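Local coordinates for protein dicer Related Helicase (Caenorhabditis elegans, PDB 6M6Q) that probably hydrolyses ATP and binds RNA as a Dicer-related helicase of the RIG-I-like receptor family, this chain being its N-terminal domain, at residues A193-L203 and G292-N303; K186-A194 and R304-K312. All blocks are in the same frame, centred on the assembly; numbering follows the deposited sequence.

Contact 1 of 2, residues A193-L203 and G292-N303; sequences AARGMIIMKHL and GFIDAMKNDPAN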
loop_
_atom_site.group_PDB
_atom_site.type_symbol
_atom_site.label_atom_id
_atom_site.label_comp_id
_atom_site.label_asym_id
_atom_site.label_seq_id
_atom_site.Cartn_x
_atom_site.Cartn_y
_atom_site.Cartn_z
ATOM N N ALA B 193 -9.476 1.186 0.074
ATOM C CA ALA B 193 -9.908 0.769 -1.283
ATOM C C ALA B 193 -11.435 0.870 -1.416
ATOM O O ALA B 193 -11.916 1.054 -2.547
ATOM C CB ALA B 193 -9.432 -0.628 -1.570
ATOM N N ALA B 194 -12.167 0.733 -0.313
ATOM C CA ALA B 194 -13.645 0.684 -0.302
ATOM C C ALA B 194 -14.231 2.021 -0.770
ATOM O O ALA B 194 -13.587 3.074 -0.564
ATOM C CB ALA B 194 -14.145 0.322 1.073
ATOM N N ARG B 195 -15.430 1.955 -1.348
ATOM C CA ARG B 195 -16.250 3.126 -1.755
ATOM C C ARG B 195 -17.535 3.129 -0.907
ATOM O O ARG B 195 -18.509 2.441 -1.298
ATOM C CB ARG B 195 -16.552 3.077 -3.261
ATOM C CG ARG B 195 -15.321 3.043 -4.165
ATOM C CD ARG B 195 -14.669 4.404 -4.404
ATOM N NE ARG B 195 -13.292 4.460 -3.910
ATOM C CZ ARG B 195 -12.207 4.140 -4.624
ATOM N NH1 ARG B 195 -12.330 3.757 -5.885
ATOM N NH2 ARG B 195 -11.007 4.217 -4.074
ATOM N N GLY B 196 -17.507 3.848 0.211
ATOM C CA GLY B 196 -18.527 3.829 1.274
ATOM C C GLY B 196 -19.936 4.075 0.772
ATOM O O GLY B 196 -20.853 3.522 1.383
ATOM N N MET B 197 -20.134 4.958 -0.210
ATOM C CA MET B 197 -21.501 5.388 -0.615
ATOM C C MET B 197 -22.312 4.177 -1.093
ATOM O O MET B 197 -23.485 4.059 -0.708
ATOM C CB MET B 197 -21.472 6.441 -1.713
ATOM C CG MET B 197 -22.565 7.440 -1.546
ATOM S SD MET B 197 -22.748 8.470 -2.957
ATOM C CE MET B 197 -23.602 9.858 -2.212
ATOM N N ILE B 198 -21.703 3.317 -1.895
ATOM C CA ILE B 198 -22.349 2.107 -2.485
ATOM C C ILE B 198 -22.594 1.066 -1.368
ATOM O O ILE B 198 -23.632 0.388 -1.406
ATOM C CB ILE B 198 -21.489 1.550 -3.638
ATOM C CG1 ILE B 198 -21.103 2.638 -4.648
ATOM C CG2 ILE B 198 -22.191 0.385 -4.318
ATOM C CD1 ILE B 198 -19.854 2.322 -5.447
ATOM N N ILE B 199 -21.706 0.994 -0.373
ATOM C CA ILE B 199 -21.850 0.084 0.802
ATOM C C ILE B 199 -23.052 0.566 1.641
ATOM O O ILE B 199 -23.860 -0.284 2.053
ATOM C CB ILE B 199 -20.540 0.010 1.619
ATOM C CG1 ILE B 199 -19.343 -0.349 0.732
ATOM C CG2 ILE B 199 -20.683 -0.961 2.780
ATOM C CD1 ILE B 199 -17.994 0.007 1.319
ATOM N N MET B 200 -23.192 1.881 1.849
ATOM C CA MET B 200 -24.275 2.475 2.684
ATOM C C MET B 200 -25.634 2.193 2.012
ATOM O O MET B 200 -26.576 1.798 2.738
ATOM C CB MET B 200 -24.062 3.986 2.871
ATOM C CG MET B 200 -25.111 4.691 3.745
ATOM S SD MET B 200 -24.697 4.720 5.508
ATOM C CE MET B 200 -25.252 3.088 5.989
ATOM N N LYS B 201 -25.703 2.299 0.678
ATOM C CA LYS B 201 -26.945 2.089 -0.125
ATOM C C LYS B 201 -27.420 0.634 0.020
ATOM O O LYS B 201 -28.635 0.435 0.246
ATOM C CB LYS B 201 -26.697 2.453 -1.594
ATOM C CG LYS B 201 -27.828 2.110 -2.563
ATOM C CD LYS B 201 -27.653 2.697 -3.979
ATOM C CE LYS B 201 -26.433 2.178 -4.731
ATOM N NZ LYS B 201 -26.502 0.716 -5.008
ATOM N N HIS B 202 -26.511 -0.340 -0.106
ATOM C CA HIS B 202 -26.839 -1.792 -0.108
ATOM C C HIS B 202 -27.191 -2.259 1.305
ATOM O O HIS B 202 -28.072 -3.143 1.424
ATOM C CB HIS B 202 -25.705 -2.625 -0.711
ATOM C CG HIS B 202 -25.655 -2.569 -2.202
ATOM N ND1 HIS B 202 -24.550 -2.098 -2.885
ATOM C CD2 HIS B 202 -26.568 -2.896 -3.145
ATOM C CE1 HIS B 202 -24.777 -2.160 -4.183
ATOM N NE2 HIS B 202 -25.998 -2.653 -4.368
ATOM N N LEU B 203 -26.544 -1.699 2.333
ATOM C CA LEU B 203 -26.823 -2.071 3.746
ATOM C C LEU B 203 -28.207 -1.535 4.128
ATOM O O LEU B 203 -28.906 -2.202 4.912
ATOM C CB LEU B 203 -25.735 -1.522 4.680
ATOM C CG LEU B 203 -24.392 -2.261 4.655
ATOM C CD1 LEU B 203 -23.357 -1.491 5.463
ATOM C CD2 LEU B 203 -24.510 -3.704 5.174
ATOM N N GLY B 292 -23.119 -9.136 5.765
ATOM C CA GLY B 292 -23.923 -8.027 5.202
ATOM C C GLY B 292 -23.060 -7.006 4.470
ATOM O O GLY B 292 -23.506 -6.485 3.431
ATOM N N PHE B 293 -21.878 -6.717 5.011
ATOM C CA PHE B 293 -20.853 -5.810 4.423
ATOM C C PHE B 293 -20.321 -6.424 3.118
ATOM O O PHE B 293 -20.181 -5.683 2.115
ATOM C CB PHE B 293 -19.711 -5.555 5.419
ATOM C CG PHE B 293 -19.693 -4.182 6.051
ATOM C CD1 PHE B 293 -20.465 -3.896 7.171
ATOM C CD2 PHE B 293 -18.863 -3.183 5.558
ATOM C CE1 PHE B 293 -20.447 -2.632 7.745
ATOM C CE2 PHE B 293 -18.845 -1.921 6.140
ATOM C CZ PHE B 293 -19.636 -1.651 7.232
ATOM N N ILE B 294 -20.045 -7.738 3.131
ATOM C CA ILE B 294 -19.519 -8.513 1.964
ATOM C C ILE B 294 -20.541 -8.435 0.824
ATOM O O ILE B 294 -20.120 -8.220 -0.341
ATOM C CB ILE B 294 -19.211 -9.973 2.359
ATOM C CG1 ILE B 294 -18.074 -10.057 3.374
ATOM C CG2 ILE B 294 -18.924 -10.831 1.128
ATOM C CD1 ILE B 294 -17.812 -11.456 3.867
ATOM N N ASP B 295 -21.833 -8.566 1.150
ATOM C CA ASP B 295 -22.943 -8.531 0.163
ATOM C C ASP B 295 -23.146 -7.085 -0.315
ATOM O O ASP B 295 -23.748 -6.913 -1.379
ATOM C CB ASP B 295 -24.220 -9.166 0.734
ATOM C CG ASP B 295 -24.158 -10.688 0.820
ATOM O OD1 ASP B 295 -23.649 -11.310 -0.147
ATOM O OD2 ASP B 295 -24.601 -11.247 1.861
ATOM N N ALA B 296 -22.662 -6.095 0.445
ATOM C CA ALA B 296 -22.749 -4.650 0.127
ATOM C C ALA B 296 -21.505 -4.195 -0.661
ATOM O O ALA B 296 -21.475 -3.021 -1.115
ATOM C CB ALA B 296 -22.913 -3.861 1.408
ATOM N N MET B 297 -20.519 -5.075 -0.829
ATOM C CA MET B 297 -19.224 -4.747 -1.487
ATOM C C MET B 297 -18.980 -5.616 -2.740
ATOM O O MET B 297 -18.118 -5.229 -3.545
ATOM C CB MET B 297 -18.064 -4.932 -0.510
ATOM C CG MET B 297 -17.986 -3.840 0.527
ATOM S SD MET B 297 -16.763 -4.208 1.788
ATOM C CE MET B 297 -15.265 -3.946 0.838
ATOM N N LYS B 298 -19.739 -6.694 -2.942
ATOM C CA LYS B 298 -19.513 -7.649 -4.060
ATOM C C LYS B 298 -20.087 -7.103 -5.389
ATOM O O LYS B 298 -19.776 -7.701 -6.435
ATOM C CB LYS B 298 -20.113 -9.011 -3.713
ATOM C CG LYS B 298 -21.613 -9.009 -3.461
ATOM C CD LYS B 298 -22.253 -10.375 -3.641
ATOM C CE LYS B 298 -23.748 -10.368 -3.395
ATOM N NZ LYS B 298 -24.322 -11.731 -3.480
ATOM N N ASN B 299 -20.787 -5.963 -5.380
ATOM C CA ASN B 299 -21.686 -5.539 -6.499
ATOM C C ASN B 299 -20.942 -4.714 -7.554
ATOM O O ASN B 299 -21.373 -4.749 -8.707
ATOM C CB ASN B 299 -22.862 -4.711 -6.011
ATOM C CG ASN B 299 -23.534 -5.333 -4.820
ATOM O OD1 ASN B 299 -24.398 -6.191 -4.969
ATOM N ND2 ASN B 299 -23.098 -4.948 -3.637
ATOM N N ASP B 300 -19.966 -3.903 -7.155
ATOM C CA ASP B 300 -19.264 -2.964 -8.079
ATOM C C ASP B 300 -17.773 -3.309 -8.114
ATOM O O ASP B 300 -17.232 -3.800 -7.131
ATOM C CB ASP B 300 -19.535 -1.505 -7.704
ATOM C CG ASP B 300 -18.820 -1.044 -6.452
ATOM O OD1 ASP B 300 -19.338 -1.340 -5.345
ATOM O OD2 ASP B 300 -17.777 -0.361 -6.589
ATOM N N PRO B 301 -17.083 -3.104 -9.263
ATOM C CA PRO B 301 -15.691 -3.538 -9.419
ATOM C C PRO B 301 -14.686 -2.929 -8.417
ATOM O O PRO B 301 -13.675 -3.574 -8.166
ATOM C CB PRO B 301 -15.340 -3.112 -10.866
ATOM C CG PRO B 301 -16.396 -2.067 -11.235
ATOM C CD PRO B 301 -17.634 -2.514 -10.498
ATOM N N ALA B 302 -14.944 -1.713 -7.906
ATOM C CA ALA B 302 -14.060 -1.002 -6.946
ATOM C C ALA B 302 -14.090 -1.707 -5.581
ATOM O O ALA B 302 -13.001 -1.992 -5.025
ATOM C CB ALA B 302 -14.468 0.444 -6.826
ATOM N N ASN B 303 -15.286 -1.943 -5.043
ATOM C CA ASN B 303 -15.492 -2.587 -3.716
ATOM C C ASN B 303 -15.162 -4.082 -3.815
ATOM O O ASN B 303 -14.705 -4.647 -2.812
ATOM C CB ASN B 303 -16.914 -2.372 -3.196
ATOM C CG ASN B 303 -17.108 -0.998 -2.600
ATOM O OD1 ASN B 303 -16.364 -0.608 -1.704
ATOM N ND2 ASN B 303 -18.110 -0.266 -3.064
#

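Contact 2 of 2, residues K186-A194 and R304-K312; sequences KLDRVAGAA and RAALYFLDK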
loop_
_atom_site.group_PDB
_atom_site.type_symbol
_atom_site.label_atom_id
_atom_site.label_comp_id
_atom_site.label_asym_id
_atom_site.label_seq_id
_atom_site.Cartn_x
_atom_site.Cartn_y
_atom_site.Cartn_z
ATOM N N LYS B 186 -4.462 -5.240 7.222
ATOM C CA LYS B 186 -5.599 -5.524 6.317
ATOM C C LYS B 186 -6.590 -4.348 6.373
ATOM O O LYS B 186 -6.963 -3.849 5.326
ATOM C CB LYS B 186 -6.250 -6.852 6.703
ATOM C CG LYS B 186 -6.352 -7.848 5.566
ATOM C CD LYS B 186 -7.324 -8.966 5.821
ATOM C CE LYS B 186 -6.718 -10.123 6.578
ATOM N NZ LYS B 186 -7.759 -11.080 7.022
ATOM N N LEU B 187 -6.938 -3.905 7.575
ATOM C CA LEU B 187 -7.878 -2.782 7.834
ATOM C C LEU B 187 -7.515 -1.562 6.964
ATOM O O LEU B 187 -8.441 -0.982 6.328
ATOM C CB LEU B 187 -7.825 -2.426 9.327
ATOM C CG LEU B 187 -8.811 -1.359 9.776
ATOM C CD1 LEU B 187 -10.213 -1.655 9.250
ATOM C CD2 LEU B 187 -8.812 -1.229 11.295
ATOM N N ASP B 188 -6.245 -1.154 6.971
ATOM C CA ASP B 188 -5.769 0.037 6.229
ATOM C C ASP B 188 -6.036 -0.177 4.722
ATOM O O ASP B 188 -6.423 0.802 4.049
ATOM C CB ASP B 188 -4.292 0.336 6.517
ATOM C CG ASP B 188 -3.927 0.527 7.987
ATOM O OD1 ASP B 188 -3.231 -0.387 8.550
ATOM O OD2 ASP B 188 -4.256 1.604 8.543
ATOM N N ARG B 189 -5.875 -1.407 4.217
ATOM C CA ARG B 189 -6.051 -1.735 2.774
ATOM C C ARG B 189 -7.537 -1.729 2.402
ATOM O O ARG B 189 -7.875 -1.153 1.354
ATOM C CB ARG B 189 -5.426 -3.087 2.427
ATOM C CG ARG B 189 -3.904 -3.083 2.473
ATOM C CD ARG B 189 -3.288 -4.447 2.213
ATOM N NE ARG B 189 -2.053 -4.609 2.965
ATOM C CZ ARG B 189 -1.878 -5.454 3.972
ATOM N NH1 ARG B 189 -0.716 -5.487 4.602
ATOM N NH2 ARG B 189 -2.856 -6.259 4.354
ATOM N N VAL B 190 -8.382 -2.381 3.189
ATOM C CA VAL B 190 -9.814 -2.579 2.831
ATOM C C VAL B 190 -10.529 -1.221 2.915
ATOM O O VAL B 190 -11.144 -0.833 1.918
ATOM C CB VAL B 190 -10.495 -3.654 3.701
ATOM C CG1 VAL B 190 -11.897 -3.970 3.197
ATOM C CG2 VAL B 190 -9.674 -4.927 3.764
ATOM N N ALA B 191 -10.387 -0.513 4.042
ATOM C CA ALA B 191 -11.001 0.809 4.318
ATOM C C ALA B 191 -10.563 1.832 3.262
ATOM O O ALA B 191 -11.385 2.664 2.859
ATOM C CB ALA B 191 -10.608 1.262 5.697
ATOM N N GLY B 192 -9.307 1.767 2.840
ATOM C CA GLY B 192 -8.717 2.690 1.854
ATOM C C GLY B 192 -9.232 2.444 0.443
ATOM O O GLY B 192 -9.350 3.425 -0.307
ATOM N N ALA B 193 -9.476 1.186 0.074
ATOM C CA ALA B 193 -9.908 0.769 -1.283
ATOM C C ALA B 193 -11.435 0.870 -1.416
ATOM O O ALA B 193 -11.916 1.054 -2.547
ATOM C CB ALA B 193 -9.432 -0.628 -1.570
ATOM N N ALA B 194 -12.167 0.733 -0.313
ATOM C CA ALA B 194 -13.645 0.684 -0.302
ATOM C C ALA B 194 -14.231 2.021 -0.770
ATOM O O ALA B 194 -13.587 3.074 -0.564
ATOM C CB ALA B 194 -14.145 0.322 1.073
ATOM N N ARG B 304 -15.427 -4.689 -4.977
ATOM C CA ARG B 304 -15.143 -6.110 -5.292
ATOM C C ARG B 304 -13.641 -6.326 -5.161
ATOM O O ARG B 304 -13.243 -7.300 -4.526
ATOM C CB ARG B 304 -15.629 -6.446 -6.710
ATOM C CG ARG B 304 -16.087 -7.884 -6.912
ATOM C CD ARG B 304 -16.672 -8.073 -8.300
ATOM N NE ARG B 304 -15.661 -7.990 -9.356
ATOM C CZ ARG B 304 -15.924 -7.762 -10.644
ATOM N NH1 ARG B 304 -17.168 -7.566 -11.049
ATOM N NH2 ARG B 304 -14.937 -7.711 -11.521
ATOM N N ALA B 305 -12.856 -5.381 -5.671
ATOM C CA ALA B 305 -11.379 -5.391 -5.594
ATOM C C ALA B 305 -10.949 -5.207 -4.140
ATOM O O ALA B 305 -10.020 -5.908 -3.713
ATOM C CB ALA B 305 -10.795 -4.318 -6.479
ATOM N N ALA B 306 -11.666 -4.354 -3.397
ATOM C CA ALA B 306 -11.430 -4.069 -1.967
ATOM C C ALA B 306 -11.668 -5.332 -1.131
ATOM O O ALA B 306 -10.977 -5.497 -0.123
ATOM C CB ALA B 306 -12.313 -2.946 -1.525
ATOM N N LEU B 307 -12.613 -6.185 -1.545
ATOM C CA LEU B 307 -12.956 -7.462 -0.852
ATOM C C LEU B 307 -11.772 -8.433 -0.933
ATOM O O LEU B 307 -11.588 -9.186 0.031
ATOM C CB LEU B 307 -14.208 -8.099 -1.474
ATOM C CG LEU B 307 -15.563 -7.590 -0.975
ATOM C CD1 LEU B 307 -16.702 -8.263 -1.726
ATOM C CD2 LEU B 307 -15.726 -7.806 0.521
ATOM N N TYR B 308 -11.022 -8.448 -2.041
ATOM C CA TYR B 308 -9.898 -9.409 -2.261
ATOM C C TYR B 308 -8.742 -9.085 -1.301
ATOM O O TYR B 308 -7.952 -10.007 -1.005
ATOM C CB TYR B 308 -9.447 -9.448 -3.730
ATOM C CG TYR B 308 -10.401 -10.172 -4.650
ATOM C CD1 TYR B 308 -11.392 -9.479 -5.323
ATOM C CD2 TYR B 308 -10.384 -11.553 -4.775
ATOM C CE1 TYR B 308 -12.323 -10.128 -6.121
ATOM C CE2 TYR B 308 -11.299 -12.220 -5.581
ATOM C CZ TYR B 308 -12.275 -11.504 -6.258
ATOM O OH TYR B 308 -13.195 -12.134 -7.048
ATOM N N PHE B 309 -8.687 -7.856 -0.765
ATOM C CA PHE B 309 -7.756 -7.461 0.333
ATOM C C PHE B 309 -8.216 -8.076 1.655
ATOM O O PHE B 309 -7.361 -8.523 2.427
ATOM C CB PHE B 309 -7.706 -5.946 0.519
ATOM C CG PHE B 309 -7.018 -5.175 -0.575
ATOM C CD1 PHE B 309 -5.693 -4.783 -0.440
ATOM C CD2 PHE B 309 -7.708 -4.789 -1.718
ATOM C CE1 PHE B 309 -5.068 -4.048 -1.434
ATOM C CE2 PHE B 309 -7.072 -4.072 -2.721
ATOM C CZ PHE B 309 -5.759 -3.697 -2.573
ATOM N N LEU B 310 -9.521 -8.005 1.924
ATOM C CA LEU B 310 -10.170 -8.491 3.166
ATOM C C LEU B 310 -10.007 -10.017 3.294
ATOM O O LEU B 310 -9.634 -10.477 4.394
ATOM C CB LEU B 310 -11.648 -8.098 3.132
ATOM C CG LEU B 310 -12.423 -8.396 4.412
ATOM C CD1 LEU B 310 -11.995 -7.451 5.527
ATOM C CD2 LEU B 310 -13.927 -8.323 4.171
ATOM N N ASP B 311 -10.304 -10.774 2.232
ATOM C CA ASP B 311 -10.178 -12.258 2.221
ATOM C C ASP B 311 -10.043 -12.746 0.784
ATOM O O ASP B 311 -11.021 -12.597 0.027
ATOM C CB ASP B 311 -11.372 -12.939 2.892
ATOM C CG ASP B 311 -11.220 -14.447 3.020
ATOM O OD1 ASP B 311 -12.221 -15.157 2.782
ATOM O OD2 ASP B 311 -10.105 -14.900 3.408
ATOM N N LYS B 312 -8.941 -13.446 0.492
ATOM C CA LYS B 312 -8.533 -13.880 -0.870
ATOM C C LYS B 312 -9.481 -14.982 -1.365
ATOM O O LYS B 312 -9.510 -15.224 -2.598
ATOM C CB LYS B 312 -7.083 -14.379 -0.859
ATOM C CG LYS B 312 -6.083 -13.513 -0.093
ATOM C CD LYS B 312 -5.570 -12.312 -0.877
ATOM C CE LYS B 312 -4.916 -11.259 0.004
ATOM N NZ LYS B 312 -4.790 -9.952 -0.687
#

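Contact 1 of 2, residues A193-L203 and G292-N303
N303 holds R195 by both ends of its amide. Its OD1 accepts from R195 N at 2.8 Å in an almost straight bond, the donor tilted from the carbonyl plane, while ND2 donates to R195 O at 3.3 Å, the acceptor lying close to the N303 amide plane. The second N-H of ND2 points to the syn lone pair of D300 OD1, again in the amide plane, so three bonds fix the rotation of the N303 carboxamide. D300 can reach it because chi1 of 73° sets its CG between backbone N and carbonyl carbon. D300 is also the N-cap of helix 301-310, its OD2 making weak bonds to the N-H groups of A302 and N303. The methyl CG2 of I198 sits 3.5 Å from D300 OD1.

Farther along, apolar packing takes over, with one polar stack beside it. I199, with CG1 trans to its carbonyl carbon (chi1 -53°), spreads its two branches: CG1 meets M297 CG at 3.8 Å, and CG2 touches both A296 CB and the ring of F293. L203 lays CD1 over one face of that ring, 4.1 Å from its centroid, a CH-pi contact; F269 meets the same ring. H202 stacks on the N299 amide with the planes 22° apart, ND2 of N299 above one ring face and K201 NZ above the opposite one. N299 ND2 is meanwhile spent on D295 O, which steadies the amide against the ring.

The chemistry thus divides along helix 196-204: directional bonds clasp the backbone at its N-cap to the start of helix 301-310, whereas apolar side chains, with the H202–N299 stack at the margin, join I199 and L203 to F293, A296 and M297.

Contact 2 of 2, residues K186-A194 and R304-K312
The F309 ring meets R189 and A193 obliquely: R189 CB comes to 3.3 Å from F309 CD1, with R189 CD also near that atom, and A193 CB approaches F309 CE2 at 4.3 Å. The R189 guanidinium plane lies only 14° from the ring plane; R189 then carries its NH1 off to a salt bridge with E176. Next to R189 along the helix, V190 works with both methyls: CG2 packs against F309 CB and against L310 CB at 3.8 Å, while CG1, placed opposite the backbone N by chi1 of -172°, faces A306 O. A193 and A306 then meet methyl to methyl, CB to CB, at 3.7 Å. At the other end, the K186 chain runs past the carbonyls of F309 and L310, and its NZ makes a weak bond to L310 O. Replacing K186 by an alanine removes that chain and is likely to leave L310 O without its lysine partner. The axes of 186-193 and 304-310 come within 8.3 Å, nearly antiparallel at 173°. Helix 262-271 takes A191 and A194, helix 162-171 takes L187 and L310, and W314 receives L307, while F309 also meets F309 of the second subunit.

In the fold
Both contacts use helix 301-310 and share A193 and A194, where helix 186-193 gives way to helix 196-204. Contact 1 takes the start of helix 301-310 and contact 2 the rest, so this helix lies against two successive helices; L307 packs on M297 and K298 between them. Each is partly buried. Contact 1 mixes an apolar centre with exposed R195 and N299 at its margins, and its directional bonds come from the N303 amide. Contact 2, about 11 Å away centre to centre, is mainly packing of alanine, valine, leucine and phenylalanine side chains with one weak polar bond. It also has the fuller share of the subunit interface, through R304, Y308 and F309; contact 1 reaches it through P301.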